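Fimbrium subunit Fim1C (PDB 4QB7) is probably a component of the tip of fimbriae, the filamentous cell-surface appendages that mediate adhesion and biofilm formation. Local coordinates at residues I111-Q116 against P122-E127; L140-H145 against D211-E216; N204-K209 against Y269-N274. All coordinates share one frame; numbering follows the deposited sequence.

Contact 1 of 3, residues I111-Q116 against P122-E127; sequences ITLSGQ and PTITFE
Thr112 and Thr125 form a hydrogen-bonded pair of an antiparallel ladder, with Thr112 N 2.9 Å from Thr125 O and Thr125 N 2.8 Å from Thr112 O. Ser114 N gives a bond of 3.1 Å to Thr123 O, from above the carbonyl plane. A side chain then takes over: Ser114 OG accepts the N-H of Thr123 at 3.0 Å, nearly straight (165° at the hydrogen). A chi1 of 50° puts this hydroxyl between the serine's own N and carbonyl carbon, turned to the facing strand. With an alanine here Thr123 N would probably lose this acceptor, leaving the loop end of the hairpin with the Ser114 N to Thr123 O bond. The ladder makes a beta hairpin of strands 111-113 and 123-127, which strand 203-209 continues as a sheet beyond 123-127. On one face Leu113 CD2 lies 3.7 Å from Ile124 CG1, the two running alongside each other in one direction. Ile111 divides its branches, CG2 toward Ile124 CG2 (4.1 Å) and CG1 at the edge of the Phe126 ring (3.8 Å to CD1). Tyr96 of strand 90-97 packs on Ile111, Leu113 and Ile124. Thr112 CB and Thr125 CB stand 4.0 Å apart on the other face.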
ATOM      1  N   ILE A 111      -9.481  -7.255   6.666  1.00 46.22           N
ATOM      2  CA  ILE A 111      -9.945  -6.026   7.308  1.00 44.95           C
ATOM      3  C   ILE A 111     -10.963  -6.422   8.393  1.00 52.01           C
ATOM      4  O   ILE A 111     -11.956  -7.067   8.098  1.00 51.35           O
ATOM      5  CB  ILE A 111     -10.572  -5.016   6.265  1.00 46.27           C
ATOM      6  CG1 ILE A 111      -9.528  -4.390   5.330  1.00 44.97           C
ATOM      7  CG2 ILE A 111     -11.393  -3.916   6.943  1.00 46.06           C
ATOM      8  CD1 ILE A 111     -10.155  -3.604   4.092  1.00 46.11           C
ATOM      9  N   THR A 112     -10.713  -6.026   9.640  1.00 52.14           N
ATOM     10  CA  THR A 112     -11.607  -6.223  10.795  1.00 52.36           C
ATOM     11  C   THR A 112     -12.015  -4.816  11.226  1.00 54.11           C
ATOM     12  O   THR A 112     -11.152  -3.944  11.394  1.00 53.42           O
ATOM     13  CB  THR A 112     -10.912  -7.046  11.902  1.00 63.17           C
ATOM     14  OG1 THR A 112     -10.542  -8.317  11.382  1.00 66.44           O
ATOM     15  CG2 THR A 112     -11.789  -7.250  13.120  1.00 63.48           C
ATOM     16  N   LEU A 113     -13.318  -4.571  11.351  1.00 48.92           N
ATOM     17  CA  LEU A 113     -13.806  -3.241  11.710  1.00 46.53           C
ATOM     18  C   LEU A 113     -14.172  -3.161  13.180  1.00 54.33           C
ATOM     19  O   LEU A 113     -14.504  -4.178  13.821  1.00 55.67           O
ATOM     20  CB  LEU A 113     -15.034  -2.860  10.865  1.00 45.12           C
ATOM     21  CG  LEU A 113     -14.937  -2.925   9.351  1.00 46.79           C
ATOM     22  CD1 LEU A 113     -16.270  -2.695   8.766  1.00 46.84           C
ATOM     23  CD2 LEU A 113     -13.988  -1.890   8.805  1.00 44.35           C
ATOM     24  N   SER A 114     -14.157  -1.926  13.704  1.00 50.60           N
ATOM     25  CA  SER A 114     -14.606  -1.624  15.056  1.00 50.37           C
ATOM     26  C   SER A 114     -16.106  -1.935  15.115  1.00 56.05           C
ATOM     27  O   SER A 114     -16.801  -1.771  14.109  1.00 55.51           O
ATOM     28  CB  SER A 114     -14.313  -0.167  15.392  1.00 51.27           C
ATOM     29  OG  SER A 114     -14.785   0.685  14.362  1.00 53.47           O
ATOM     30  N   GLY A 115     -16.568  -2.438  16.258  1.00 53.83           N
ATOM     31  CA  GLY A 115     -17.950  -2.863  16.461  1.00 54.16           C
ATOM     32  C   GLY A 115     -19.027  -1.840  16.186  1.00 57.29           C
ATOM     33  O   GLY A 115     -18.770  -0.632  16.214  1.00 56.18           O
ATOM     34  N   GLN A 116     -20.256  -2.337  15.944  1.00 54.34           N
ATOM     35  CA  GLN A 116     -21.457  -1.544  15.662  1.00 53.82           C
ATOM     36  C   GLN A 116     -21.869  -0.681  16.870  1.00 58.99           C
ATOM     37  O   GLN A 116     -22.574   0.315  16.701  1.00 58.97           O
ATOM     38  CB  GLN A 116     -22.599  -2.487  15.263  1.00 56.09           C
ATOM     39  CG  GLN A 116     -23.828  -1.798  14.662  1.00 77.62           C
ATOM     40  CD  GLN A 116     -24.714  -2.752  13.896  1.00 97.80           C
ATOM     41  OE1 GLN A 116     -24.576  -3.993  13.981  1.00 93.68           O
ATOM     42  NE2 GLN A 116     -25.632  -2.178  13.108  1.00 82.91           N
ATOM     43  N   PRO A 122     -14.336   5.402  13.926  1.00 42.16           N
ATOM     44  CA  PRO A 122     -14.071   3.953  13.837  1.00 41.76           C
ATOM     45  C   PRO A 122     -12.576   3.585  13.749  1.00 48.43           C
ATOM     46  O   PRO A 122     -11.682   4.458  13.763  1.00 47.98           O
ATOM     47  CB  PRO A 122     -14.838   3.550  12.573  1.00 42.55           C
ATOM     48  CG  PRO A 122     -14.808   4.769  11.719  1.00 45.61           C
ATOM     49  CD  PRO A 122     -14.918   5.924  12.671  1.00 41.56           C
ATOM     50  N   THR A 123     -12.304   2.261  13.721  1.00 46.13           N
ATOM     51  CA  THR A 123     -10.955   1.695  13.574  1.00 45.74           C
ATOM     52  C   THR A 123     -11.027   0.509  12.616  1.00 49.78           C
ATOM     53  O   THR A 123     -12.122  -0.017  12.354  1.00 49.63           O
ATOM     54  CB  THR A 123     -10.268   1.292  14.919  1.00 53.42           C
ATOM     55  OG1 THR A 123     -10.905   0.160  15.520  1.00 57.54           O
ATOM     56  CG2 THR A 123     -10.171   2.422  15.911  1.00 50.27           C
ATOM     57  N   ILE A 124      -9.852   0.127  12.076  1.00 44.80           N
ATOM     58  CA  ILE A 124      -9.614  -1.005  11.199  1.00 43.62           C
ATOM     59  C   ILE A 124      -8.397  -1.751  11.704  1.00 50.54           C
ATOM     60  O   ILE A 124      -7.343  -1.137  11.881  1.00 50.27           O
ATOM     61  CB  ILE A 124      -9.401  -0.571   9.729  1.00 45.11           C
ATOM     62  CG1 ILE A 124     -10.718  -0.189   9.034  1.00 44.21           C
ATOM     63  CG2 ILE A 124      -8.626  -1.638   8.922  1.00 43.98           C
ATOM     64  CD1 ILE A 124     -10.500   0.471   7.703  1.00 42.37           C
ATOM     65  N   THR A 125      -8.541  -3.067  11.943  1.00 48.17           N
ATOM     66  CA  THR A 125      -7.438  -3.970  12.225  1.00 47.39           C
ATOM     67  C   THR A 125      -7.119  -4.603  10.869  1.00 51.45           C
ATOM     68  O   THR A 125      -7.994  -5.229  10.243  1.00 51.14           O
ATOM     69  CB  THR A 125      -7.766  -4.961  13.326  1.00 50.83           C
ATOM     70  OG1 THR A 125      -8.026  -4.221  14.511  1.00 51.80           O
ATOM     71  CG2 THR A 125      -6.618  -5.960  13.569  1.00 46.34           C
ATOM     72  N   PHE A 126      -5.890  -4.380  10.393  1.00 46.50           N
ATOM     73  CA  PHE A 126      -5.488  -4.819   9.074  1.00 45.35           C
ATOM     74  C   PHE A 126      -4.245  -5.726   9.103  1.00 50.43           C
ATOM     75  O   PHE A 126      -3.267  -5.436   9.800  1.00 49.90           O
ATOM     76  CB  PHE A 126      -5.233  -3.570   8.220  1.00 45.90           C
ATOM     77  CG  PHE A 126      -4.804  -3.789   6.785  1.00 46.26           C
ATOM     78  CD1 PHE A 126      -5.725  -4.171   5.817  1.00 47.38           C
ATOM     79  CD2 PHE A 126      -3.495  -3.536   6.391  1.00 46.70           C
ATOM     80  CE1 PHE A 126      -5.328  -4.366   4.496  1.00 47.66           C
ATOM     81  CE2 PHE A 126      -3.106  -3.718   5.066  1.00 48.64           C
ATOM     82  CZ  PHE A 126      -4.024  -4.133   4.127  1.00 46.67           C
ATOM     83  N   GLU A 127      -4.312  -6.833   8.335  1.00 47.42           N
ATOM     84  CA  GLU A 127      -3.235  -7.805   8.138  1.00 47.15           C
ATOM     85  C   GLU A 127      -2.794  -7.771   6.684  1.00 50.85           C
ATOM     86  O   GLU A 127      -3.630  -7.708   5.783  1.00 51.96           O
ATOM     87  CB  GLU A 127      -3.656  -9.227   8.538  1.00 49.31           C
ATOM     88  CG  GLU A 127      -2.460 -10.132   8.790  1.00 55.52           C
ATOM     89  CD  GLU A 127      -2.674 -11.634   8.839  1.00 73.86           C
ATOM     90  OE1 GLU A 127      -3.819 -12.087   9.063  1.00 62.82           O
ATOM     91  OE2 GLU A 127      -1.673 -12.365   8.664  1.00 77.79           O
TER

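Contact 2 of 3, residues L140-H145 against D211-E216; sequences LVTDCH and DNDTWE
Asp213 OD1 is gripped by three groups: a water that donates to it at 3.1 Å, the hydroxyl of Tyr208 and, in a salt bridge, the ammonium of Lys321. The same water lies 2.9 Å from Thr142 OG1, which is itself hydrogen-bonded to the Tyr208 hydroxyl, so water and phenol each link threonine to carboxylate. The lysine would be expected to favour the charged form of the acid. Beside this network Cys144 SG rests against Asp213 CB at 3.7 Å; a chi1 of 61° tucks the sulfur over its own main chain and turns it to the aspartate. The contact thus spans two sheets: strand 141-143 runs between 90-97 and 159-178 in the mixed sheet, whereas 214-217 pairs with 203-209 in the antiparallel one, a layered beta arrangement consistent with membership of the transthyretin clan. Asp213 and Thr214 both face Lys209, making a G1 beta bulge at the turn of that hairpin, and Asp213 has the positive phi (56°) that this bulge calls for. In the turn Thr214 OG1 donates to Asn212 OD1 from above the amide plane, at 2.9 Å. On the other segment Asp143 OD1 takes the N-H of His145 at 3.2 Å, closing an Asx turn. Deeper in, the segments meet through apolar groups: Leu140 CD2 lies obliquely to the Trp215 indole, 3.8 Å from both CH2 and CZ2 of that ring. The indole is held by its NE1, bonded to Val167 O of strand 159-178, and by the ring of Tyr208, which meets it edge-to-face.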
ATOM      1  N   LEU A 140      -5.182  -0.466   0.772  1.00 41.04           N
ATOM      2  CA  LEU A 140      -6.160   0.047   1.722  1.00 38.65           C
ATOM      3  C   LEU A 140      -6.239   1.554   1.639  1.00 44.27           C
ATOM      4  O   LEU A 140      -5.244   2.245   1.870  1.00 43.68           O
ATOM      5  CB  LEU A 140      -5.833  -0.401   3.165  1.00 37.33           C
ATOM      6  CG  LEU A 140      -6.803   0.075   4.271  1.00 39.45           C
ATOM      7  CD1 LEU A 140      -8.160  -0.602   4.159  1.00 37.89           C
ATOM      8  CD2 LEU A 140      -6.194  -0.096   5.648  1.00 39.27           C
ATOM      9  N   VAL A 141      -7.438   2.060   1.314  1.00 41.66           N
ATOM     10  CA  VAL A 141      -7.694   3.491   1.218  1.00 40.16           C
ATOM     11  C   VAL A 141      -8.738   3.864   2.251  1.00 44.92           C
ATOM     12  O   VAL A 141      -9.610   3.057   2.584  1.00 46.57           O
ATOM     13  CB  VAL A 141      -8.070   3.992  -0.213  1.00 43.27           C
ATOM     14  CG1 VAL A 141      -6.954   3.756  -1.206  1.00 42.07           C
ATOM     15  CG2 VAL A 141      -9.372   3.400  -0.713  1.00 43.60           C
ATOM     16  N   THR A 142      -8.634   5.060   2.809  1.00 40.88           N
ATOM     17  CA  THR A 142      -9.630   5.504   3.784  1.00 40.55           C
ATOM     18  C   THR A 142      -9.996   6.934   3.532  1.00 44.59           C
ATOM     19  O   THR A 142      -9.288   7.663   2.837  1.00 45.45           O
ATOM     20  CB  THR A 142      -9.188   5.350   5.249  1.00 40.34           C
ATOM     21  OG1 THR A 142      -8.271   6.410   5.562  1.00 41.79           O
ATOM     22  CG2 THR A 142      -8.622   3.981   5.564  1.00 37.04           C
ATOM     23  N   ASP A 143     -11.091   7.336   4.142  1.00 40.87           N
ATOM     24  CA  ASP A 143     -11.583   8.682   4.092  1.00 40.72           C
ATOM     25  C   ASP A 143     -12.052   9.096   5.481  1.00 45.47           C
ATOM     26  O   ASP A 143     -13.022   8.546   5.993  1.00 45.68           O
ATOM     27  CB  ASP A 143     -12.708   8.809   3.061  1.00 41.79           C
ATOM     28  CG  ASP A 143     -13.173  10.232   2.871  1.00 45.95           C
ATOM     29  OD1 ASP A 143     -12.695  11.117   3.615  1.00 45.28           O
ATOM     30  OD2 ASP A 143     -14.036  10.458   2.010  1.00 52.11           O
ATOM     31  N   CYS A 144     -11.345  10.057   6.077  1.00 43.12           N
ATOM     32  CA  CYS A 144     -11.685  10.658   7.358  1.00 44.66           C
ATOM     33  C   CYS A 144     -11.454  12.188   7.293  1.00 49.34           C
ATOM     34  O   CYS A 144     -11.166  12.822   8.310  1.00 48.73           O
ATOM     35  CB  CYS A 144     -10.936   9.999   8.514  1.00 46.42           C
ATOM     36  SG  CYS A 144      -9.134  10.113   8.414  1.00 50.89           S
ATOM     37  N   HIS A 145     -11.658  12.789   6.089  1.00 48.03           N
ATOM     38  CA  HIS A 145     -11.506  14.232   5.913  1.00 49.12           C
ATOM     39  C   HIS A 145     -12.749  14.947   6.510  1.00 51.80           C
ATOM     40  O   HIS A 145     -13.843  14.366   6.593  1.00 49.96           O
ATOM     41  CB  HIS A 145     -11.144  14.645   4.454  1.00 50.56           C
ATOM     42  CG  HIS A 145     -12.240  14.668   3.428  1.00 54.84           C
ATOM     43  ND1 HIS A 145     -12.866  13.503   2.999  1.00 56.66           N
ATOM     44  CD2 HIS A 145     -12.673  15.694   2.656  1.00 57.62           C
ATOM     45  CE1 HIS A 145     -13.710  13.865   2.044  1.00 55.96           C
ATOM     46  NE2 HIS A 145     -13.619  15.170   1.788  1.00 57.19           N
ATOM     47  N   ASP A 211      -9.772   8.541  13.901  1.00 45.97           N
ATOM     48  CA  ASP A 211      -9.768   9.783  14.661  1.00 46.77           C
ATOM     49  C   ASP A 211      -8.611  10.717  14.244  1.00 52.72           C
ATOM     50  O   ASP A 211      -8.834  11.908  14.109  1.00 54.07           O
ATOM     51  CB  ASP A 211      -9.718   9.521  16.169  1.00 49.67           C
ATOM     52  CG  ASP A 211     -10.185  10.726  16.991  1.00 67.44           C
ATOM     53  OD1 ASP A 211     -11.402  11.143  16.840  1.00 66.22           O
ATOM     54  OD2 ASP A 211      -9.354  11.271  17.771  1.00 73.53           O
ATOM     55  N   ASN A 212      -7.393  10.200  14.033  1.00 49.08           N
ATOM     56  CA  ASN A 212      -6.274  11.074  13.681  1.00 48.75           C
ATOM     57  C   ASN A 212      -5.481  10.588  12.446  1.00 51.03           C
ATOM     58  O   ASN A 212      -4.372  11.103  12.190  1.00 51.64           O
ATOM     59  CB  ASN A 212      -5.337  11.232  14.881  1.00 48.09           C
ATOM     60  CG  ASN A 212      -4.835   9.934  15.426  1.00 59.10           C
ATOM     61  OD1 ASN A 212      -5.251   8.849  15.005  1.00 52.19           O
ATOM     62  ND2 ASN A 212      -3.990  10.025  16.434  1.00 52.83           N
ATOM     63  N   ASP A 213      -6.048   9.617  11.696  1.00 43.88           N
ATOM     64  CA  ASP A 213      -5.456   9.081  10.478  1.00 43.66           C
ATOM     65  C   ASP A 213      -4.005   8.542  10.742  1.00 48.89           C
ATOM     66  O   ASP A 213      -3.039   8.928  10.083  1.00 50.42           O
ATOM     67  CB  ASP A 213      -5.516  10.152   9.364  1.00 44.84           C
ATOM     68  CG  ASP A 213      -4.847   9.833   8.050  1.00 49.61           C
ATOM     69  OD1 ASP A 213      -4.993   8.694   7.573  1.00 49.20           O
ATOM     70  OD2 ASP A 213      -4.174  10.727   7.501  1.00 56.28           O
ATOM     71  N   THR A 214      -3.874   7.667  11.742  1.00 44.37           N
ATOM     72  CA  THR A 214      -2.608   7.053  12.111  1.00 43.93           C
ATOM     73  C   THR A 214      -2.803   5.589  12.426  1.00 49.04           C
ATOM     74  O   THR A 214      -3.899   5.154  12.801  1.00 48.74           O
ATOM     75  CB  THR A 214      -1.914   7.741  13.333  1.00 51.29           C
ATOM     76  OG1 THR A 214      -2.668   7.530  14.509  1.00 55.13           O
ATOM     77  CG2 THR A 214      -1.616   9.209  13.141  1.00 46.26           C
ATOM     78  N   TRP A 215      -1.699   4.839  12.291  1.00 46.07           N
ATOM     79  CA  TRP A 215      -1.529   3.432  12.615  1.00 45.27           C
ATOM     80  C   TRP A 215      -0.887   3.273  13.985  1.00 53.04           C
ATOM     81  O   TRP A 215       0.019   4.031  14.363  1.00 53.93           O
ATOM     82  CB  TRP A 215      -0.612   2.764  11.580  1.00 42.24           C
ATOM     83  CG  TRP A 215      -1.226   2.565  10.237  1.00 41.22           C
ATOM     84  CD1 TRP A 215      -1.078   3.363   9.145  1.00 43.42           C
ATOM     85  CD2 TRP A 215      -2.070   1.475   9.831  1.00 39.90           C
ATOM     86  NE1 TRP A 215      -1.750   2.822   8.072  1.00 41.89           N
ATOM     87  CE2 TRP A 215      -2.378   1.670   8.470  1.00 42.60           C
ATOM     88  CE3 TRP A 215      -2.577   0.340  10.482  1.00 40.92           C
ATOM     89  CZ2 TRP A 215      -3.152   0.764   7.744  1.00 41.25           C
ATOM     90  CZ3 TRP A 215      -3.354  -0.555   9.762  1.00 41.36           C
ATOM     91  CH2 TRP A 215      -3.641  -0.335   8.415  1.00 41.19           C
ATOM     92  N   GLU A 216      -1.318   2.249  14.704  1.00 50.16           N
ATOM     93  CA  GLU A 216      -0.731   1.863  15.976  1.00 50.01           C
ATOM     94  C   GLU A 216      -0.636   0.317  16.017  1.00 55.26           C
ATOM     95  O   GLU A 216      -1.226  -0.350  15.170  1.00 54.39           O
ATOM     96  CB  GLU A 216      -1.494   2.465  17.154  1.00 51.53           C
ATOM     97  CG  GLU A 216      -2.955   2.076  17.224  1.00 62.27           C
ATOM     98  CD  GLU A 216      -3.595   2.343  18.569  1.00 75.80           C
ATOM     99  OE1 GLU A 216      -3.344   3.430  19.134  1.00 64.56           O
ATOM    100  OE2 GLU A 216      -4.333   1.461  19.066  1.00 64.91           O
TER
HETATM  101  O   HOH W   1      -7.007   8.989   5.205  1.00 44.73           O

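Contact 3 of 3, residues N204-K209 against Y269-N274; sequences NKAVYK and YFIPVN
Ile271 packs against the backbone of Asn204 to Ala206, and through this one side chain the segment that leaves strand 259-270 touches strand 203-209. The contact is a junction between two beta sheets: 259-270 lies beside strand 159-178 in the mixed sheet, and 203-209 lies beside 123-127 in the antiparallel one. Along the second segment, Tyr269 packs on Leu168 and Gln170, and Phe270 on Thr169, all of strand 159-178. At Ile271 the strand has ended and the side chain points to the other sheet. CG1 stands opposite the residue's own carbonyl carbon (chi1 -63°) and the chain runs on extended from there (chi2 161°), which carries CD1 over the peptides where the first segment turns its corner. Ile271 CD1 lies 3.7 Å from Asn204 O, 3.9 Å from Lys205 N and 3.8 Å from Ala206 N. Both branches of Ile271 reach Ala206 CB, CG2 at 3.9 Å and CD1 at 4.0 Å. Phe126 and Trp215 touch Ile271 too, so aromatic rings from strands 123-127 and 214-217 help to enclose it. Pro272 then lies against Trp215, and the segment finishes at Asn274, whose positive phi (51°) bends the chain and whose ND2 is hydrogen-bonded to the carbonyl oxygen of Gly278.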
ATOM      1  N   ASN A 204       2.969  -6.667  10.536  1.00 43.29           N
ATOM      2  CA  ASN A 204       2.256  -7.458   9.542  1.00 42.75           C
ATOM      3  C   ASN A 204       0.766  -7.326   9.840  1.00 46.86           C
ATOM      4  O   ASN A 204      -0.058  -7.561   8.970  1.00 45.91           O
ATOM      5  CB  ASN A 204       2.720  -8.908   9.497  1.00 44.77           C
ATOM      6  CG  ASN A 204       2.313  -9.709  10.679  1.00 63.74           C
ATOM      7  OD1 ASN A 204       2.456  -9.288  11.819  1.00 55.54           O
ATOM      8  ND2 ASN A 204       1.712 -10.844  10.419  1.00 62.02           N
ATOM      9  N   LYS A 205       0.433  -6.911  11.075  1.00 44.66           N
ATOM     10  CA  LYS A 205      -0.928  -6.695  11.552  1.00 44.11           C
ATOM     11  C   LYS A 205      -0.917  -5.438  12.422  1.00 47.63           C
ATOM     12  O   LYS A 205      -0.010  -5.294  13.236  1.00 47.12           O
ATOM     13  CB  LYS A 205      -1.432  -7.938  12.311  1.00 46.95           C
ATOM     14  CG  LYS A 205      -2.950  -8.064  12.302  1.00 62.52           C
ATOM     15  CD  LYS A 205      -3.457  -9.195  13.202  1.00 71.80           C
ATOM     16  CE  LYS A 205      -4.927  -9.485  13.000  1.00 77.34           C
ATOM     17  NZ  LYS A 205      -5.349 -10.682  13.769  1.00 85.71           N
ATOM     18  N   ALA A 206      -1.867  -4.496  12.214  1.00 44.26           N
ATOM     19  CA  ALA A 206      -1.896  -3.233  12.974  1.00 43.76           C
ATOM     20  C   ALA A 206      -3.293  -2.564  12.974  1.00 48.11           C
ATOM     21  O   ALA A 206      -4.170  -2.942  12.180  1.00 48.20           O
ATOM     22  CB  ALA A 206      -0.852  -2.264  12.420  1.00 43.56           C
ATOM     23  N   VAL A 207      -3.493  -1.559  13.867  1.00 43.72           N
ATOM     24  CA  VAL A 207      -4.774  -0.864  13.993  1.00 42.99           C
ATOM     25  C   VAL A 207      -4.663   0.542  13.372  1.00 47.58           C
ATOM     26  O   VAL A 207      -3.730   1.273  13.679  1.00 50.20           O
ATOM     27  CB  VAL A 207      -5.268  -0.835  15.476  1.00 46.36           C
ATOM     28  CG1 VAL A 207      -6.596  -0.080  15.632  1.00 44.84           C
ATOM     29  CG2 VAL A 207      -5.397  -2.250  16.036  1.00 46.67           C
ATOM     30  N   TYR A 208      -5.568   0.871  12.448  1.00 40.91           N
ATOM     31  CA  TYR A 208      -5.663   2.181  11.807  1.00 39.29           C
ATOM     32  C   TYR A 208      -6.800   2.928  12.487  1.00 46.70           C
ATOM     33  O   TYR A 208      -7.921   2.413  12.567  1.00 46.42           O
ATOM     34  CB  TYR A 208      -5.889   2.077  10.276  1.00 37.50           C
ATOM     35  CG  TYR A 208      -6.190   3.415   9.631  1.00 37.27           C
ATOM     36  CD1 TYR A 208      -5.164   4.289   9.266  1.00 37.86           C
ATOM     37  CD2 TYR A 208      -7.503   3.823   9.402  1.00 38.35           C
ATOM     38  CE1 TYR A 208      -5.443   5.546   8.721  1.00 36.56           C
ATOM     39  CE2 TYR A 208      -7.793   5.086   8.884  1.00 37.89           C
ATOM     40  CZ  TYR A 208      -6.764   5.943   8.548  1.00 40.28           C
ATOM     41  OH  TYR A 208      -7.089   7.176   8.045  1.00 41.72           O
ATOM     42  N   LYS A 209      -6.512   4.141  12.964  1.00 43.56           N
ATOM     43  CA  LYS A 209      -7.458   4.976  13.680  1.00 42.31           C
ATOM     44  C   LYS A 209      -7.960   6.096  12.794  1.00 45.81           C
ATOM     45  O   LYS A 209      -7.168   6.904  12.297  1.00 44.86           O
ATOM     46  CB  LYS A 209      -6.792   5.564  14.938  1.00 45.92           C
ATOM     47  CG  LYS A 209      -6.363   4.574  16.009  1.00 53.17           C
ATOM     48  CD  LYS A 209      -6.130   5.359  17.288  1.00 72.20           C
ATOM     49  CE  LYS A 209      -4.692   5.637  17.704  1.00 92.42           C
ATOM     50  NZ  LYS A 209      -3.796   6.096  16.611  1.00104.70           N
ATOM     51  N   TYR A 269       2.477  -3.158  -1.056  1.00 40.29           N
ATOM     52  CA  TYR A 269       1.743  -2.243  -0.161  1.00 39.19           C
ATOM     53  C   TYR A 269       1.840  -2.740   1.245  1.00 41.77           C
ATOM     54  O   TYR A 269       1.220  -3.747   1.592  1.00 40.97           O
ATOM     55  CB  TYR A 269       0.253  -2.099  -0.573  1.00 40.15           C
ATOM     56  CG  TYR A 269       0.034  -1.919  -2.055  1.00 41.34           C
ATOM     57  CD1 TYR A 269       0.340  -0.719  -2.683  1.00 42.81           C
ATOM     58  CD2 TYR A 269      -0.462  -2.958  -2.836  1.00 43.10           C
ATOM     59  CE1 TYR A 269       0.151  -0.548  -4.055  1.00 43.36           C
ATOM     60  CE2 TYR A 269      -0.681  -2.791  -4.209  1.00 44.09           C
ATOM     61  CZ  TYR A 269      -0.358  -1.587  -4.814  1.00 48.91           C
ATOM     62  OH  TYR A 269      -0.509  -1.423  -6.164  1.00 52.71           O
ATOM     63  N   PHE A 270       2.603  -2.027   2.069  1.00 38.01           N
ATOM     64  CA  PHE A 270       2.847  -2.422   3.461  1.00 37.12           C
ATOM     65  C   PHE A 270       2.256  -1.454   4.466  1.00 40.86           C
ATOM     66  O   PHE A 270       2.097  -0.283   4.131  1.00 39.53           O
ATOM     67  CB  PHE A 270       4.375  -2.467   3.705  1.00 37.89           C
ATOM     68  CG  PHE A 270       5.109  -3.634   3.097  1.00 38.16           C
ATOM     69  CD1 PHE A 270       5.116  -4.873   3.722  1.00 41.22           C
ATOM     70  CD2 PHE A 270       5.806  -3.492   1.906  1.00 39.12           C
ATOM     71  CE1 PHE A 270       5.790  -5.958   3.151  1.00 41.96           C
ATOM     72  CE2 PHE A 270       6.513  -4.567   1.357  1.00 41.27           C
ATOM     73  CZ  PHE A 270       6.496  -5.793   1.981  1.00 39.71           C
ATOM     74  N   ILE A 271       2.013  -1.932   5.732  1.00 37.96           N
ATOM     75  CA  ILE A 271       1.670  -1.086   6.875  1.00 37.47           C
ATOM     76  C   ILE A 271       2.936  -0.206   7.044  1.00 44.86           C
ATOM     77  O   ILE A 271       4.062  -0.745   7.027  1.00 44.80           O
ATOM     78  CB  ILE A 271       1.273  -1.886   8.143  1.00 40.12           C
ATOM     79  CG1 ILE A 271       0.009  -2.730   7.904  1.00 40.43           C
ATOM     80  CG2 ILE A 271       1.066  -0.947   9.329  1.00 39.75           C
ATOM     81  CD1 ILE A 271      -0.192  -3.825   8.849  1.00 48.78           C
ATOM     82  N   PRO A 272       2.793   1.142   7.045  1.00 41.07           N
ATOM     83  CA  PRO A 272       3.991   1.999   7.088  1.00 40.61           C
ATOM     84  C   PRO A 272       4.779   1.881   8.395  1.00 47.50           C
ATOM     85  O   PRO A 272       4.272   1.346   9.397  1.00 50.76           O
ATOM     86  CB  PRO A 272       3.412   3.409   6.902  1.00 41.68           C
ATOM     87  CG  PRO A 272       2.040   3.317   7.417  1.00 45.87           C
ATOM     88  CD  PRO A 272       1.554   1.952   7.053  1.00 41.33           C
ATOM     89  N   VAL A 273       6.022   2.366   8.384  1.00 41.05           N
ATOM     90  CA  VAL A 273       6.854   2.380   9.592  1.00 40.78           C
ATOM     91  C   VAL A 273       6.765   3.807  10.159  1.00 46.68           C
ATOM     92  O   VAL A 273       6.974   4.772   9.419  1.00 46.43           O
ATOM     93  CB  VAL A 273       8.324   1.915   9.340  1.00 41.94           C
ATOM     94  CG1 VAL A 273       9.148   2.020  10.607  1.00 42.06           C
ATOM     95  CG2 VAL A 273       8.364   0.483   8.819  1.00 40.89           C
ATOM     96  N   ASN A 274       6.420   3.941  11.444  1.00 43.67           N
ATOM     97  CA  ASN A 274       6.301   5.228  12.142  1.00 43.99           C
ATOM     98  C   ASN A 274       5.434   6.223  11.383  1.00 47.80           C
ATOM     99  O   ASN A 274       5.753   7.413  11.328  1.00 47.89           O
ATOM    100  CB  ASN A 274       7.675   5.827  12.423  1.00 42.08           C
ATOM    101  CG  ASN A 274       8.474   5.002  13.371  1.00 56.33           C
ATOM    102  OD1 ASN A 274       7.973   4.522  14.393  1.00 54.59           O
ATOM    103  ND2 ASN A 274       9.728   4.798  13.033  1.00 47.38           N
TER

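Overall arrangement
Contact 1 is built inside one sheet and contacts 2 and 3 between sheets, and their chemistry follows. The hairpin of contact 1, about 17 Å from the centre of the chain to its own centre, has a backbone ladder with threonines on its more exposed face. Contact 2 is buried and relies on a water, a carboxylate and apolar packing; contact 3, more central at about 9 Å, is purely van der Waals between the segments. Strand 203-209 links all three, pairing with 123-127 and with 214-217. Their apolar faces merge: Phe126 CB of contact 1 lies 3.6 Å from Trp215 CH2 of contact 2, and Ile111 CD1 of contact 1 lies 3.6 Å from Leu140 CD1 of contact 2.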